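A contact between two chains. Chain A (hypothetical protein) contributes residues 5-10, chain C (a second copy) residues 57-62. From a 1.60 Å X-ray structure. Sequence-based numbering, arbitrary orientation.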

ATOM      1  N   SER A   5      11.120   8.363  -3.557  1.00 12.89           N
ATOM      2  CA  SER A   5       9.682   8.065  -3.785  1.00 13.01           C
ATOM      3  C   SER A   5       9.041   9.245  -4.511  1.00 11.49           C
ATOM      4  O   SER A   5       9.499  10.376  -4.382  1.00 11.91           O
ATOM      5  N   LYS A   6       7.984   8.967  -5.267  1.00 10.50           N
ATOM      6  CA  LYS A   6       7.339   9.999  -6.071  1.00  9.43           C
ATOM      7  C   LYS A   6       6.710  11.063  -5.170  1.00  7.94           C
ATOM      8  O   LYS A   6       6.799  12.250  -5.450  1.00  6.88           O
ATOM      9  N   ASN A   7       6.083  10.603  -4.099  1.00  7.27           N
ATOM     10  CA  ASN A   7       5.384  11.460  -3.141  1.00  6.84           C
ATOM     11  C   ASN A   7       5.837  11.068  -1.741  1.00  7.10           C
ATOM     12  O   ASN A   7       5.723   9.912  -1.339  1.00  8.36           O
ATOM     13  N   THR A   8       6.370  12.036  -1.014  1.00  7.06           N
ATOM     14  CA  THR A   8       6.960  11.818   0.310  1.00  7.73           C
ATOM     15  C   THR A   8       6.249  12.699   1.328  1.00  7.66           C
ATOM     16  O   THR A   8       5.976  13.861   1.054  1.00  8.76           O
ATOM     17  N   ILE A   9       5.934  12.145   2.492  1.00  8.07           N
ATOM     18  CA  ILE A   9       5.293  12.895   3.574  1.00  7.09           C
ATOM     19  C   ILE A   9       6.379  13.705   4.275  1.00  7.04           C
ATOM     20  O   ILE A   9       7.265  13.110   4.866  1.00  6.68           O
ATOM     21  N   CYS A  10       6.308  15.036   4.219  1.00  7.68           N
ATOM     22  CA  CYS A  10       7.309  15.922   4.826  1.00  7.74           C
ATOM     23  C   CYS A  10       6.767  16.512   6.123  1.00  7.97           C
ATOM     24  O   CYS A  10       5.732  17.156   6.121  1.00  7.70           O
TER
ATOM     25  N   ARG C  57      -6.087   7.582  -2.806  1.00  6.14           N
ATOM     26  CA  ARG C  57      -4.664   7.349  -2.978  1.00  5.92           C
ATOM     27  C   ARG C  57      -4.042   8.555  -3.679  1.00  6.10           C
ATOM     28  O   ARG C  57      -4.619   9.094  -4.632  1.00  5.76           O
ATOM     29  N   VAL C  58      -2.881   8.992  -3.207  1.00  5.97           N
ATOM     30  CA  VAL C  58      -2.149  10.081  -3.850  1.00  6.58           C
ATOM     31  C   VAL C  58      -0.719   9.623  -4.146  1.00  6.56           C
ATOM     32  O   VAL C  58       0.107   9.524  -3.238  1.00  6.38           O
HETATM   33  N   MSE C  59      -0.434   9.345  -5.411  1.00  6.44           N
HETATM   34  CA  MSE C  59       0.864   8.852  -5.858  1.00  6.20           C
HETATM   35  C   MSE C  59       1.334   7.727  -4.957  1.00  6.52           C
HETATM   36  O   MSE C  59       2.436   7.765  -4.406  1.00  7.03           O
ATOM     37  N   GLY C  60       0.449   6.752  -4.788  1.00  6.42           N
ATOM     38  CA  GLY C  60       0.749   5.550  -4.044  1.00  6.81           C
ATOM     39  C   GLY C  60       0.347   5.588  -2.599  1.00  6.94           C
ATOM     40  O   GLY C  60       0.079   4.523  -2.030  1.00  8.86           O
ATOM     41  N   ILE C  61       0.310   6.784  -2.007  1.00  5.48           N
ATOM     42  CA  ILE C  61       0.111   6.956  -0.564  1.00  6.12           C
ATOM     43  C   ILE C  61      -1.369   6.777  -0.218  1.00  5.41           C
ATOM     44  O   ILE C  61      -2.210   7.480  -0.752  1.00  5.05           O
ATOM     45  N   PRO C  62      -1.697   5.854   0.678  1.00  5.12           N
ATOM     46  CA  PRO C  62      -3.083   5.673   1.104  1.00  5.47           C
ATOM     47  C   PRO C  62      -3.493   6.782   2.062  1.00  6.00           C
ATOM     48  O   PRO C  62      -2.787   7.055   3.037  1.00  6.27           O
TER

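The striking feature of this contact is that a strand's first residue reads the carbonyl of a tight turn with its side-chain amide. Val C58 to Ile C61 form a type I' beta turn, closed by Ile C61 N donating to Val C58 O at 3.0 Å and Val C58 N donating to Ile C61 O at the same distance. That same Val C58 O also accepts from Asn A7 ND2, 3.1 Å away with a nearly straight N-H...O angle of 166°. One carbonyl thus serves the hairpin and the neighbouring chain at once, and this is the one direct hydrogen bond between the stretches.

Asn A7 is buried and points toward chain C. Its chi1 is t (-174°) and its chi2 20°, a setting that delivers the amide nitrogen to the turn. The side chain is also packed: Asn A7 CB lies 3.5 Å from Met C59 CB, while Asn A7 ND2 sits 3.6 Å from Val C58 CG1 and 3.7 Å from Ile C61 CG1. The polar group is therefore bonded in a largely apolar setting.

The backbones come closest at Asn A7 and Met C59, whose CA atoms are 5.9 Å apart, and a water takes up part of the space beside this pair. Water 1 accepts from Asn A7 N at 3.2 Å and donates to Met C59 O at 3.0 Å, so the two main chains are joined by a bridge where they do not bond directly.

Met C59, present as selenomethionine, points toward chain A with chi1 m, chi2 t and chi3 m. Met C59 SE lies 3.8 Å from Lys A6 CG. Lys A6 starts toward chain C but its end leads away: with chi1 t, chi2 p and the last two angles t, the aliphatic base meets the selenium at Lys A6 CG while NZ finds its hydrogen bond elsewhere in the structure.

Farther along the strand, Ile A9 leaves its backbone sideways, yet m and p rotamers bring its tip back to the contact. Ile A9 CD1 meets Ile C61 CD1 at 3.9 Å; Ile C61, m at both angles, points toward chain A.

Gly C60 has backbone angles of 94° and -28°, at which a CB would jam against the carbonyl O of Met C59, so the turn itself calls for glycine. Arg C57 NH1 donates to Gly C60 O at 3.3 Å, bracing the turn from within its own chain, clear of the chain A stretch. Thr A8 points away, in keeping with the alternation of a strand.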

ATOM      1  CB  SER A   5       8.971   7.799  -2.464  1.00 13.51           C
ATOM      2  OG  SER A   5       9.421   6.568  -1.884  1.00 16.62           O
ATOM      3  CB  LYS A   6       6.291   9.368  -6.974  1.00  9.84           C
ATOM      4  CG  LYS A   6       5.571  10.334  -7.873  1.00 11.48           C
ATOM      5  CD  LYS A   6       6.523  11.034  -8.808  1.00  9.22           C
ATOM      6  CE  LYS A   6       5.791  11.802  -9.944  1.00  9.75           C
ATOM      7  NZ  LYS A   6       6.763  12.348 -10.928  1.00 10.84           N
ATOM      8  CB  ASN A   7       3.860  11.299  -3.300  1.00  6.58           C
ATOM      9  CG  ASN A   7       3.064  12.266  -2.430  1.00  6.34           C
ATOM     10  OD1 ASN A   7       3.588  13.285  -1.999  1.00  6.91           O
ATOM     11  ND2 ASN A   7       1.792  11.939  -2.154  1.00  6.14           N
ATOM     12  CB  THR A   8       8.464  12.181   0.252  1.00  7.91           C
ATOM     13  OG1 THR A   8       9.125  11.366  -0.736  1.00  9.97           O
ATOM     14  CG2 THR A   8       9.174  11.884   1.567  1.00  9.18           C
ATOM     15  CB  ILE A   9       4.594  11.917   4.561  1.00  7.54           C
ATOM     16  CG1 ILE A   9       3.308  11.321   3.969  1.00  9.16           C
ATOM     17  CG2 ILE A   9       4.203  12.627   5.883  1.00  8.94           C
ATOM     18  CD1 ILE A   9       3.386  10.763   2.594  1.00 11.59           C
ATOM     19  CB  CYS A  10       7.684  17.042   3.853  1.00  7.29           C
ATOM     20  SG  CYS A  10       9.035  18.085   4.414  1.00 10.05           S
TER
ATOM     21  CB  ARG C  57      -4.425   6.061  -3.771  1.00  6.46           C
ATOM     22  CG  ARG C  57      -2.967   5.632  -3.827  1.00  7.46           C
ATOM     23  CD  ARG C  57      -2.736   4.392  -4.695  1.00  7.69           C
ATOM     24  NE  ARG C  57      -3.679   3.336  -4.384  1.00  8.32           N
ATOM     25  CZ  ARG C  57      -3.632   2.583  -3.295  1.00 10.00           C
ATOM     26  NH1 ARG C  57      -2.668   2.742  -2.394  1.00 12.58           N
ATOM     27  NH2 ARG C  57      -4.555   1.664  -3.089  1.00 13.16           N
ATOM     28  CB  VAL C  58      -2.124  11.377  -3.004  1.00  7.04           C
ATOM     29  CG1 VAL C  58      -1.356  12.469  -3.748  1.00  7.94           C
ATOM     30  CG2 VAL C  58      -3.553  11.812  -2.630  1.00  7.84           C
HETATM   31  CB  MSE C  59       1.872  10.000  -5.917  1.00  6.34           C
HETATM   32  CG  MSE C  59       1.580  10.905  -7.111  1.00  5.97           C
HETATM   33 SE   MSE C  59       2.584  12.580  -7.118  1.00 12.52          SE
HETATM   34  CE  MSE C  59       1.517  13.603  -5.781  1.00  8.85           C
ATOM     35  CB  ILE C  61       0.554   8.360  -0.108  1.00  6.15           C
ATOM     36  CG1 ILE C  61       2.022   8.652  -0.455  1.00  8.03           C
ATOM     37  CG2 ILE C  61       0.302   8.565   1.390  1.00  6.34           C
ATOM     38  CD1 ILE C  61       3.011   7.718   0.150  1.00  9.32           C
ATOM     39  CB  PRO C  62      -3.049   4.325   1.809  1.00  6.23           C
ATOM     40  CG  PRO C  62      -1.692   4.212   2.356  1.00  5.20           C
ATOM     41  CD  PRO C  62      -0.798   4.933   1.396  1.00  5.45           C
TER
HETATM   42  O   HOH W   1       5.056   7.761  -3.020  1.00 18.11           O